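Local coordinates for protein type II restriction enzyme MunI (Mycoplasma, PDB 1D02) that recognises the double-stranded DNA sequence 5'-CAATTG-3' as a homodimer and cleaves it after the first C, at residues A83-N88 against I94-I99; E120-L125 against V150-D155. The protein carries 1 engineered substitution. All coordinates share one frame; numbering follows the deposited sequence.

In the fold
Both contacts reach one mixed sheet, the nuclease core of the PD-(D/E)xK clan, and both are buried, yet they use different chemistry. Interaction 1 is made within the sheet: backbone hydrogen bonds pair the two strands of a hairpin, and side chains add packing on both faces. Interaction 2 lies against one side of the sheet, where a 3-10 segment rests on the next strand through a few apolar contacts while its charged side chains turn to DNA and to the second subunit. Strands 93-101 and 148-153 are neighbours, so the two contacts meet directly: Glu98 O and Val151 N lie 2.9 Å apart, a probable hydrogen bond, and Glu98 also packs on Leu125.

Interaction 1 (A83-N88 against I94-I99); sequences AFAIEN and ILFGEI. Engineered in segment 83-88: Ala83 (natural residue Asp).
Gly97 O is shared by two successive amides, Ala83 N at 3.1 Å and Phe84 N at 3.3 Å, both weak bonds, which makes a classic beta bulge at the start of strand 84-88. Beyond it the antiparallel hairpin runs regularly. Gly97 N reaches Phe84 O at 2.7 Å from above the carbonyl plane, whereas Ile86 N meets Leu95 O at 2.8 Å in the carbonyl plane of Leu95 and Leu95 N returns a bond to Ile86 O. On one face of the sheet Phe84 folds back over its partner strand: with CG between the backbone N and the carbonyl carbon (chi1 69°), the ring covers Gly97, whose CA sits 3.7 Å from the ring centroid in a CH-pi contact. The ring edge points CE2 at Glu98 O. On the other face Ala85 CB lies 3.7 Å from Ile94 CG2, and Phe96 adds edge-to-face contacts with His48 and Tyr134. Ala83 is an engineered replacement of Asp, and its N also makes a weak bond to Glu98 OE1. The pairing places position 83, naturally Asp, beside Glu98, consistent with the two acidic positions of the PD-(D/E)xK motif.

Interaction 2 (E120-L125 against V150-D155); sequences ERSCKL and VVFEGD. With nucleotides of chain A.
Leu125 and Val150 bring a 3-10 segment, 120-125, against strand 148-153 of the PD-(D/E)xK core, an example of how a nuclease sheet can carry a DNA-reading element on its side. The apolar part is small: Leu125 CD1 meets Val150 CG2 at 4.0 Å, and Ser122 CB approaches Val150 CG1 at 4.3 Å. Within the strand segment, Val150 CG1 also lies over one face of the Phe152 ring, offset toward its rim. Cys123 N bonds to Glu120 O at 2.9 Å in the three-residue step of a 3-10 turn, and Ser122 OG, turned back over its own segment, is held by His119 O. Charged groups join the subunits: Glu120 forms salt bridges with Arg121 and Lys124 of the second subunit, while Arg121 and Lys124 are in turn bridged by Glu120 of the second subunit, so the pairs are reciprocal. Arg121 also turns to the DNA. Its chain bends at chi3 (37°), bringing its guanidinium to a base and a phosphate of chain A, with N7 of DA4 above one face. Near its plane NH2 bonds to OP2 of DA4 at 3.1 Å, while NH1 is divided between that same OP2 and, at 3.0 Å, N7 of DA5.

Interaction 1 (A83-N88 against I94-I99)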
loop_
_atom_site.group_PDB
_atom_site.type_symbol
_atom_site.label_atom_id
_atom_site.label_comp_id
_atom_site.label_asym_id
_atom_site.label_seq_id
_atom_site.Cartn_x
_atom_site.Cartn_y
_atom_site.Cartn_z
ATOM N N ALA D 83 -0.185 9.865 -11.171
ATOM C CA ALA D 83 0.117 11.299 -11.173
ATOM C C ALA D 83 0.905 11.663 -12.441
ATOM O O ALA D 83 0.727 12.743 -13.009
ATOM C CB ALA D 83 0.938 11.661 -9.949
ATOM N N PHE D 84 1.775 10.757 -12.878
ATOM C CA PHE D 84 2.570 11.019 -14.085
ATOM C C PHE D 84 3.141 9.727 -14.653
ATOM O O PHE D 84 2.994 8.661 -14.062
ATOM C CB PHE D 84 3.715 12.015 -13.756
ATOM C CG PHE D 84 4.815 11.454 -12.863
ATOM C CD1 PHE D 84 5.968 10.875 -13.410
ATOM C CD2 PHE D 84 4.714 11.518 -11.471
ATOM C CE1 PHE D 84 6.977 10.387 -12.586
ATOM C CE2 PHE D 84 5.721 11.026 -10.643
ATOM C CZ PHE D 84 6.855 10.462 -11.205
ATOM N N ALA D 85 3.722 9.816 -15.842
ATOM C CA ALA D 85 4.416 8.668 -16.425
ATOM C C ALA D 85 5.519 9.253 -17.266
ATOM O O ALA D 85 5.383 10.361 -17.795
ATOM C CB ALA D 85 3.496 7.814 -17.324
ATOM N N ILE D 86 6.607 8.501 -17.390
ATOM C CA ILE D 86 7.719 8.917 -18.234
ATOM C C ILE D 86 7.880 7.820 -19.283
ATOM O O ILE D 86 8.083 6.649 -18.935
ATOM C CB ILE D 86 9.026 9.053 -17.443
ATOM C CG1 ILE D 86 8.906 10.242 -16.498
ATOM C CG2 ILE D 86 10.205 9.251 -18.409
ATOM C CD1 ILE D 86 10.030 10.377 -15.547
ATOM N N GLU D 87 7.762 8.194 -20.555
ATOM C CA GLU D 87 7.914 7.195 -21.614
ATOM C C GLU D 87 9.137 7.451 -22.468
ATOM O O GLU D 87 9.451 8.604 -22.781
ATOM C CB GLU D 87 6.694 7.187 -22.560
ATOM C CG GLU D 87 6.862 6.189 -23.739
ATOM C CD GLU D 87 5.620 6.039 -24.588
ATOM O OE1 GLU D 87 4.611 6.723 -24.316
ATOM O OE2 GLU D 87 5.653 5.227 -25.539
ATOM N N ASN D 88 9.840 6.377 -22.820
ATOM C CA ASN D 88 10.955 6.455 -23.767
ATOM C C ASN D 88 10.201 6.134 -25.073
ATOM O O ASN D 88 9.766 4.989 -25.270
ATOM C CB ASN D 88 11.971 5.372 -23.458
ATOM C CG ASN D 88 13.041 5.249 -24.534
ATOM O OD1 ASN D 88 12.792 5.527 -25.718
ATOM N ND2 ASN D 88 14.220 4.810 -24.129
ATOM N N ILE D 94 7.545 2.418 -20.360
ATOM C CA ILE D 94 6.991 3.495 -19.548
ATOM C C ILE D 94 7.164 3.256 -18.053
ATOM O O ILE D 94 6.979 2.135 -17.563
ATOM C CB ILE D 94 5.475 3.634 -19.794
ATOM C CG1 ILE D 94 5.204 3.832 -21.281
ATOM C CG2 ILE D 94 4.913 4.810 -18.982
ATOM C CD1 ILE D 94 3.760 3.631 -21.695
ATOM N N LEU D 95 7.516 4.325 -17.337
ATOM C CA LEU D 95 7.669 4.277 -15.878
ATOM C C LEU D 95 6.479 5.091 -15.368
ATOM O O LEU D 95 6.313 6.246 -15.753
ATOM C CB LEU D 95 8.983 4.954 -15.451
ATOM C CG LEU D 95 9.158 5.200 -13.944
ATOM C CD1 LEU D 95 9.322 3.838 -13.257
ATOM C CD2 LEU D 95 10.380 6.086 -13.674
ATOM N N PHE D 96 5.641 4.486 -14.527
ATOM C CA PHE D 96 4.474 5.179 -13.984
ATOM C C PHE D 96 4.824 5.782 -12.638
ATOM O O PHE D 96 5.606 5.206 -11.883
ATOM C CB PHE D 96 3.301 4.193 -13.884
ATOM C CG PHE D 96 2.779 3.774 -15.221
ATOM C CD1 PHE D 96 3.143 2.547 -15.783
ATOM C CD2 PHE D 96 1.983 4.640 -15.957
ATOM C CE1 PHE D 96 2.710 2.206 -17.078
ATOM C CE2 PHE D 96 1.546 4.309 -17.233
ATOM C CZ PHE D 96 1.911 3.090 -17.796
ATOM N N GLY D 97 4.272 6.957 -12.341
ATOM C CA GLY D 97 4.642 7.581 -11.091
ATOM C C GLY D 97 3.542 8.143 -10.229
ATOM O O GLY D 97 2.412 8.315 -10.678
ATOM N N GLU D 98 3.888 8.428 -8.978
ATOM C CA GLU D 98 2.943 9.014 -8.035
ATOM C C GLU D 98 3.653 10.162 -7.335
ATOM O O GLU D 98 4.887 10.221 -7.297
ATOM C CB GLU D 98 2.493 7.994 -6.977
ATOM C CG GLU D 98 1.704 6.801 -7.495
ATOM C CD GLU D 98 0.496 7.186 -8.349
ATOM O OE1 GLU D 98 -0.045 8.313 -8.194
ATOM O OE2 GLU D 98 0.077 6.359 -9.195
ATOM N N ILE D 99 2.867 11.066 -6.758
ATOM C CA ILE D 99 3.412 12.202 -6.042
ATOM C C ILE D 99 2.631 12.242 -4.734
ATOM O O ILE D 99 1.403 12.404 -4.749
ATOM C CB ILE D 99 3.195 13.519 -6.823
ATOM C CG1 ILE D 99 4.002 13.487 -8.145
ATOM C CG2 ILE D 99 3.648 14.707 -5.975
ATOM C CD1 ILE D 99 3.850 14.724 -8.978
#

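Interaction 2 (E120-L125 against V150-D155)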
loop_
_atom_site.group_PDB
_atom_site.type_symbol
_atom_site.label_atom_id
_atom_site.label_comp_id
_atom_site.label_asym_id
_atom_site.label_seq_id
_atom_site.Cartn_x
_atom_site.Cartn_y
_atom_site.Cartn_z
ATOM N N GLU D 120 0.378 6.299 3.088
ATOM C CA GLU D 120 0.347 4.837 2.983
ATOM C C GLU D 120 -0.424 4.365 1.745
ATOM O O GLU D 120 -0.210 3.253 1.260
ATOM C CB GLU D 120 -0.310 4.227 4.224
ATOM C CG GLU D 120 0.527 4.404 5.499
ATOM C CD GLU D 120 -0.255 4.025 6.772
ATOM O OE1 GLU D 120 -1.478 3.741 6.678
ATOM O OE2 GLU D 120 0.358 4.031 7.857
ATOM N N ARG D 121 -1.346 5.195 1.256
ATOM C CA ARG D 121 -2.150 4.837 0.080
ATOM C C ARG D 121 -1.271 4.498 -1.135
ATOM O O ARG D 121 -1.664 3.701 -1.993
ATOM C CB ARG D 121 -3.088 5.999 -0.312
ATOM C CG ARG D 121 -4.163 6.381 0.759
ATOM C CD ARG D 121 -4.956 7.609 0.303
ATOM N NE ARG D 121 -5.107 7.444 -1.105
ATOM C CZ ARG D 121 -4.757 8.312 -2.050
ATOM N NH1 ARG D 121 -4.276 9.517 -1.796
ATOM N NH2 ARG D 121 -4.690 7.863 -3.287
ATOM N N SER D 122 -0.096 5.122 -1.200
ATOM C CA SER D 122 0.815 4.905 -2.314
ATOM C C SER D 122 1.256 3.466 -2.369
ATOM O O SER D 122 1.646 2.977 -3.435
ATOM C CB SER D 122 2.043 5.825 -2.221
ATOM O OG SER D 122 2.790 5.590 -1.047
ATOM N N CYS D 123 1.156 2.767 -1.243
ATOM C CA CYS D 123 1.598 1.370 -1.211
ATOM C C CYS D 123 0.715 0.426 -2.023
ATOM O O CYS D 123 1.042 -0.754 -2.148
ATOM C CB CYS D 123 1.728 0.860 0.229
ATOM S SG CYS D 123 3.051 1.683 1.154
ATOM N N LYS D 124 -0.397 0.924 -2.563
ATOM C CA LYS D 124 -1.233 0.074 -3.406
ATOM C C LYS D 124 -0.402 -0.437 -4.590
ATOM O O LYS D 124 -0.707 -1.487 -5.165
ATOM C CB LYS D 124 -2.424 0.846 -3.954
ATOM C CG LYS D 124 -2.063 2.011 -4.882
ATOM C CD LYS D 124 -3.284 2.891 -5.193
ATOM C CE LYS D 124 -4.382 2.146 -5.965
ATOM N NZ LYS D 124 -5.503 3.076 -6.451
ATOM N N LEU D 125 0.651 0.293 -4.933
ATOM C CA LEU D 125 1.477 -0.092 -6.076
ATOM C C LEU D 125 2.273 -1.359 -5.797
ATOM O O LEU D 125 2.799 -1.959 -6.725
ATOM C CB LEU D 125 2.421 1.050 -6.458
ATOM C CG LEU D 125 1.706 2.342 -6.857
ATOM C CD1 LEU D 125 2.728 3.424 -7.169
ATOM C CD2 LEU D 125 0.796 2.078 -8.054
ATOM N N VAL D 150 7.624 6.624 -6.748
ATOM C CA VAL D 150 6.824 7.495 -5.891
ATOM C C VAL D 150 7.715 8.662 -5.447
ATOM O O VAL D 150 8.792 8.458 -4.887
ATOM C CB VAL D 150 6.298 6.741 -4.637
ATOM C CG1 VAL D 150 5.548 7.707 -3.727
ATOM C CG2 VAL D 150 5.349 5.577 -5.048
ATOM N N VAL D 151 7.279 9.876 -5.768
ATOM C CA VAL D 151 8.011 11.076 -5.359
ATOM C C VAL D 151 7.263 11.716 -4.194
ATOM O O VAL D 151 6.068 12.043 -4.321
ATOM C CB VAL D 151 8.120 12.080 -6.517
ATOM C CG1 VAL D 151 8.812 13.357 -6.033
ATOM C CG2 VAL D 151 8.915 11.438 -7.678
ATOM N N PHE D 152 7.945 11.852 -3.058
ATOM C CA PHE D 152 7.357 12.465 -1.861
ATOM C C PHE D 152 7.770 13.932 -1.840
ATOM O O PHE D 152 8.873 14.278 -2.283
ATOM C CB PHE D 152 7.849 11.773 -0.585
ATOM C CG PHE D 152 7.382 10.339 -0.443
ATOM C CD1 PHE D 152 8.190 9.280 -0.862
ATOM C CD2 PHE D 152 6.137 10.054 0.095
ATOM C CE1 PHE D 152 7.763 7.946 -0.751
ATOM C CE2 PHE D 152 5.693 8.726 0.214
ATOM C CZ PHE D 152 6.505 7.667 -0.210
ATOM N N GLU D 153 6.889 14.775 -1.307
ATOM C CA GLU D 153 7.106 16.227 -1.249
ATOM C C GLU D 153 6.504 16.721 0.053
ATOM O O GLU D 153 5.653 16.043 0.628
ATOM C CB GLU D 153 6.366 16.925 -2.400
ATOM C CG GLU D 153 6.899 16.586 -3.796
ATOM C CD GLU D 153 6.110 17.239 -4.944
ATOM O OE1 GLU D 153 5.112 17.948 -4.700
ATOM O OE2 GLU D 153 6.493 17.009 -6.117
ATOM N N GLY D 154 6.922 17.907 0.496
ATOM C CA GLY D 154 6.377 18.462 1.733
ATOM C C GLY D 154 7.251 18.165 2.941
ATOM O O GLY D 154 8.307 17.528 2.837
ATOM N N ASP D 155 6.815 18.609 4.114
ATOM C CA ASP D 155 7.621 18.368 5.312
ATOM C C ASP D 155 7.826 16.881 5.637
ATOM O O ASP D 155 8.758 16.522 6.367
ATOM C CB ASP D 155 7.005 19.128 6.499
ATOM C CG ASP D 155 7.281 20.614 6.427
ATOM O OD1 ASP D 155 6.562 21.401 7.074
ATOM O OD2 ASP D 155 8.231 21.000 5.727
ATOM P P DA A 5 -2.454 17.090 -1.879
ATOM O OP1 DA A 5 -2.695 18.551 -1.864
ATOM O OP2 DA A 5 -1.196 16.562 -2.428
ATOM O "O5'" DA A 5 -2.573 16.431 -0.422
ATOM C "C5'" DA A 5 -3.176 17.113 0.645
ATOM C "C4'" DA A 5 -3.371 16.195 1.832
ATOM O "O4'" DA A 5 -4.326 15.163 1.510
ATOM C "C3'" DA A 5 -2.168 15.485 2.475
ATOM O "O3'" DA A 5 -2.192 15.744 3.881
ATOM C "C2'" DA A 5 -2.515 14.006 2.328
ATOM C "C1'" DA A 5 -4.036 14.069 2.344
ATOM N N9 DA A 5 -4.765 12.907 1.838
ATOM C C8 DA A 5 -4.396 12.046 0.833
ATOM N N7 DA A 5 -5.268 11.098 0.608
ATOM C C5 DA A 5 -6.276 11.339 1.523
ATOM C C6 DA A 5 -7.495 10.671 1.798
ATOM N N6 DA A 5 -7.913 9.583 1.141
ATOM N N1 DA A 5 -8.274 11.163 2.789
ATOM C C2 DA A 5 -7.847 12.245 3.449
ATOM N N3 DA A 5 -6.728 12.955 3.282
ATOM C C4 DA A 5 -5.981 12.448 2.291
ATOM P P DA A 4 -3.272 11.511 -5.412
ATOM O OP1 DA A 4 -2.002 12.034 -5.974
ATOM O OP2 DA A 4 -3.255 10.319 -4.522
ATOM O "O5'" DA A 4 -3.967 12.707 -4.624
ATOM C "C5'" DA A 4 -4.237 13.944 -5.268
ATOM C "C4'" DA A 4 -4.679 14.968 -4.246
ATOM O "O4'" DA A 4 -5.975 14.624 -3.706
ATOM C "C3'" DA A 4 -3.753 15.114 -3.047
ATOM O "O3'" DA A 4 -3.712 16.501 -2.692
ATOM C "C2'" DA A 4 -4.418 14.254 -1.976
ATOM C "C1'" DA A 4 -5.899 14.404 -2.300
ATOM N N9 DA A 4 -6.752 13.247 -2.006
ATOM C C8 DA A 4 -6.604 11.956 -2.458
ATOM N N7 DA A 4 -7.595 11.163 -2.129
ATOM C C5 DA A 4 -8.444 11.974 -1.390
ATOM C C6 DA A 4 -9.702 11.737 -0.797
ATOM N N6 DA A 4 -10.337 10.566 -0.855
ATOM N N1 DA A 4 -10.299 12.768 -0.155
ATOM C C2 DA A 4 -9.666 13.947 -0.113
ATOM N N3 DA A 4 -8.490 14.295 -0.634
ATOM C C4 DA A 4 -7.926 13.252 -1.277
#